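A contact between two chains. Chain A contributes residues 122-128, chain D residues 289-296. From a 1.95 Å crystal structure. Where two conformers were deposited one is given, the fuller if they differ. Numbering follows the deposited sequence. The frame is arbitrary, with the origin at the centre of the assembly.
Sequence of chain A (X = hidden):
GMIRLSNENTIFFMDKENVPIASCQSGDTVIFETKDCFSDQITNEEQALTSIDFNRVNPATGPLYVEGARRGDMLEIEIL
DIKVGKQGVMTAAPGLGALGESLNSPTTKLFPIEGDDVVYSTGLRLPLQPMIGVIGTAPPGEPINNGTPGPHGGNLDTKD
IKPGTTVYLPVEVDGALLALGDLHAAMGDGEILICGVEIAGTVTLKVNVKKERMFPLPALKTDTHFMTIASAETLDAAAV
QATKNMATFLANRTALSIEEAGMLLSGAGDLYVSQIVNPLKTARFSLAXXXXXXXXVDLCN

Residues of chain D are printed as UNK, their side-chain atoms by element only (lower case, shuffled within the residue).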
# COMPACT_ATOMS: atom_id res chain seq x y z
N THR A 122 -1.76 -19.39 21.94
CA THR A 122 -1.48 -19.06 23.33
C THR A 122 -0.63 -17.79 23.43
O THR A 122 -0.93 -16.91 24.23
CB THR A 122 -0.76 -20.22 24.08
OG1 THR A 122 -0.49 -19.82 25.43
CG2 THR A 122 0.55 -20.60 23.38
N GLY A 123 0.41 -17.69 22.59
CA GLY A 123 1.33 -16.56 22.61
C GLY A 123 0.99 -15.35 21.75
O GLY A 123 1.48 -14.27 22.03
N LEU A 124 0.16 -15.52 20.71
CA LEU A 124 -0.13 -14.44 19.74
C LEU A 124 -1.61 -14.03 19.74
O LEU A 124 -2.50 -14.86 19.69
CB LEU A 124 0.26 -14.85 18.31
CG LEU A 124 1.72 -14.83 17.83
CD1 LEU A 124 1.83 -15.35 16.39
CD2 LEU A 124 2.29 -13.43 17.91
N ARG A 125 -1.85 -12.73 19.78
CA ARG A 125 -3.20 -12.19 19.73
C ARG A 125 -3.22 -11.02 18.77
O ARG A 125 -2.26 -10.23 18.71
CB ARG A 125 -3.66 -11.75 21.12
CG ARG A 125 -3.82 -12.89 22.09
CD ARG A 125 -3.94 -12.41 23.54
NE ARG A 125 -5.28 -11.93 23.91
CZ ARG A 125 -6.28 -12.69 24.37
NH1 ARG A 125 -6.13 -14.01 24.51
NH2 ARG A 125 -7.44 -12.14 24.68
N LEU A 126 -4.28 -10.94 17.98
CA LEU A 126 -4.44 -9.82 17.06
C LEU A 126 -5.51 -8.87 17.57
O LEU A 126 -6.44 -9.28 18.24
CB LEU A 126 -4.78 -10.30 15.65
CG LEU A 126 -4.01 -11.49 15.08
CD1 LEU A 126 -4.29 -11.62 13.60
CD2 LEU A 126 -2.51 -11.39 15.33
N PRO A 127 -5.39 -7.59 17.22
CA PRO A 127 -6.46 -6.67 17.59
C PRO A 127 -7.72 -6.99 16.83
O PRO A 127 -7.66 -7.34 15.65
CB PRO A 127 -5.91 -5.28 17.21
CG PRO A 127 -4.52 -5.49 16.74
CD PRO A 127 -4.31 -6.94 16.48
N LEU A 128 -8.85 -6.94 17.52
CA LEU A 128 -10.16 -7.04 16.86
C LEU A 128 -10.36 -5.76 16.03
O LEU A 128 -10.42 -4.66 16.60
CB LEU A 128 -11.27 -7.18 17.91
CG LEU A 128 -12.70 -7.32 17.37
CD1 LEU A 128 -12.87 -8.52 16.46
CD2 LEU A 128 -13.63 -7.44 18.55
N UNK D 289 6.97 -5.43 14.72
CA UNK D 289 8.05 -6.10 15.45
C UNK D 289 7.52 -6.85 16.69
O UNK D 289 8.08 -7.89 17.10
c UNK D 289 9.11 -5.09 15.85
c UNK D 289 10.67 -3.19 15.40
c UNK D 289 9.93 -4.34 14.78
c UNK D 289 10.91 -5.26 14.04
N UNK D 290 6.46 -6.31 17.29
CA UNK D 290 5.69 -6.98 18.36
C UNK D 290 5.52 -8.49 18.14
O UNK D 290 5.76 -9.29 19.04
c UNK D 290 3.32 -7.33 20.65
c UNK D 290 4.31 -6.31 18.49
n UNK D 290 2.26 -7.74 18.78
c UNK D 290 3.34 -7.08 19.32
n UNK D 290 2.23 -8.13 20.89
c UNK D 290 1.60 -8.36 19.75
N UNK D 291 5.14 -8.87 16.92
CA UNK D 291 4.92 -10.29 16.59
C UNK D 291 6.24 -11.10 16.52
O UNK D 291 6.31 -12.24 17.00
c UNK D 291 2.39 -8.69 14.56
o UNK D 291 -1.07 -8.04 15.53
c UNK D 291 0.17 -8.62 15.47
c UNK D 291 2.73 -9.79 15.36
c UNK D 291 4.11 -10.42 15.29
c UNK D 291 1.13 -8.11 14.61
c UNK D 291 1.75 -10.30 16.21
c UNK D 291 0.48 -9.72 16.28
N UNK D 292 7.28 -10.51 15.94
CA UNK D 292 8.59 -11.16 15.90
C UNK D 292 9.14 -11.46 17.30
O UNK D 292 9.78 -12.49 17.53
c UNK D 292 8.68 -9.13 13.12
c UNK D 292 9.59 -10.29 15.14
c UNK D 292 8.84 -10.10 10.97
c UNK D 292 8.43 -9.07 11.78
c UNK D 292 9.32 -10.23 13.68
c UNK D 292 9.47 -11.20 11.51
c UNK D 292 9.71 -11.26 12.85
N UNK D 293 8.88 -10.55 18.24
CA UNK D 293 9.35 -10.70 19.61
C UNK D 293 8.54 -11.81 20.29
O UNK D 293 9.10 -12.68 20.92
o UNK D 293 12.18 -8.95 20.33
c UNK D 293 9.26 -9.36 20.36
c UNK D 293 11.50 -8.35 19.45
o UNK D 293 12.02 -7.88 18.40
c UNK D 293 9.99 -8.15 19.67
N UNK D 294 7.22 -11.79 20.10
CA UNK D 294 6.34 -12.87 20.55
C UNK D 294 6.70 -14.27 20.00
O UNK D 294 6.45 -15.28 20.67
n UNK D 294 0.31 -11.04 21.19
c UNK D 294 2.75 -11.39 20.66
c UNK D 294 4.15 -11.69 21.20
c UNK D 294 4.88 -12.55 20.19
c UNK D 294 1.72 -11.08 21.76
N UNK D 295 7.27 -14.33 18.80
CA UNK D 295 7.75 -15.60 18.21
C UNK D 295 9.25 -15.83 18.50
O UNK D 295 9.87 -16.73 17.91
c UNK D 295 5.93 -15.28 14.74
c UNK D 295 7.48 -15.64 16.70
c UNK D 295 6.02 -15.69 16.22
c UNK D 295 5.38 -17.07 16.42
N UNK D 296 9.81 -15.03 19.41
CA UNK D 296 11.18 -15.16 19.85
C UNK D 296 12.21 -14.90 18.77
O UNK D 296 13.27 -15.53 18.77

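Position 289 of chain D carries four side-chain carbons, forked at the second. The residue is out of reach of the chain A stretch. That fork beyond CB is the mark of leucine, L289(D).

Position 290 has one carbon followed by a five-membered ring of three carbons and two nitrogens. The edge of the ring comes near O of R125(A). This is an imidazole, so the residue is H290(D). CE1 of H290(D) is 4.4 Å from O of R125(A). The contact is slight.

Position 291 has one carbon, then a ring of six carbons bearing one oxygen. The ring and its oxygen touch L124(A), R125(A), L126(A) and P127(A). A phenol identifies Y291(D). L124(A) and the carbonyl of R125(A) lie at the ring edge: CD1 of Y291(D) is 3.6 Å from CD2 of L124(A), and CE1 of Y291(D) is 3.7 Å from O of R125(A). CE1 of Y291(D) also lies 3.6 Å from CD2 of L126(A). The ring reaches far enough for OH of Y291(D) to come within 3.6 Å of CD of P127(A).

Position 292 has one carbon and a ring of six carbons with no oxygen. Its CA-to-CB bond points away from the chain A stretch, and it makes no contact with it. It is F292(D).

Position 293 has three carbons, the third carrying two oxygens. It does not touch the chain A stretch. This carboxylate side chain is that of E293(D).

Position 294 has four carbons in a row ending in a nitrogen. Its CA-to-CB bond points toward the chain A stretch, and the side chain touches G123(A), L124(A) and R125(A). This is K294(D). CD of K294(D) packs 3.5 Å from CD2 of L124(A), and CE of K294(D) is 3.2 Å from O of G123(A). NZ of K294(D) sits 3.1 Å from N of R125(A), but both are donors and no hydrogen bond forms between them.

Position 295 again has four carbons forked at the second. They touch L124(A). The residue is L295(D). CD2 of L295(D) lies 3.9 Å from CD1 of L124(A). It is the first residue after the helix to leave helical phi/psi.

Position 296 has no side-chain atoms and makes no contact with the chain A stretch. It is G296(D). Its phi of 65° favours glycine.

The contact works by packing, without hydrogen bonds between the stretches. Y291(D), K294(D) and L295(D) all touch L124(A), whose side-chain end comes nearer to the chain D stretch. Y291(D) extends the apolar contact to L126(A). The chain A strand and the chain D helix run nearly antiparallel, at 168°, with their axes 10.8 Å apart at closest approach; side chains bridge that gap. Together the two stretches bury 344 Å².

Chain D, residues 289-296: LHYFEKLG
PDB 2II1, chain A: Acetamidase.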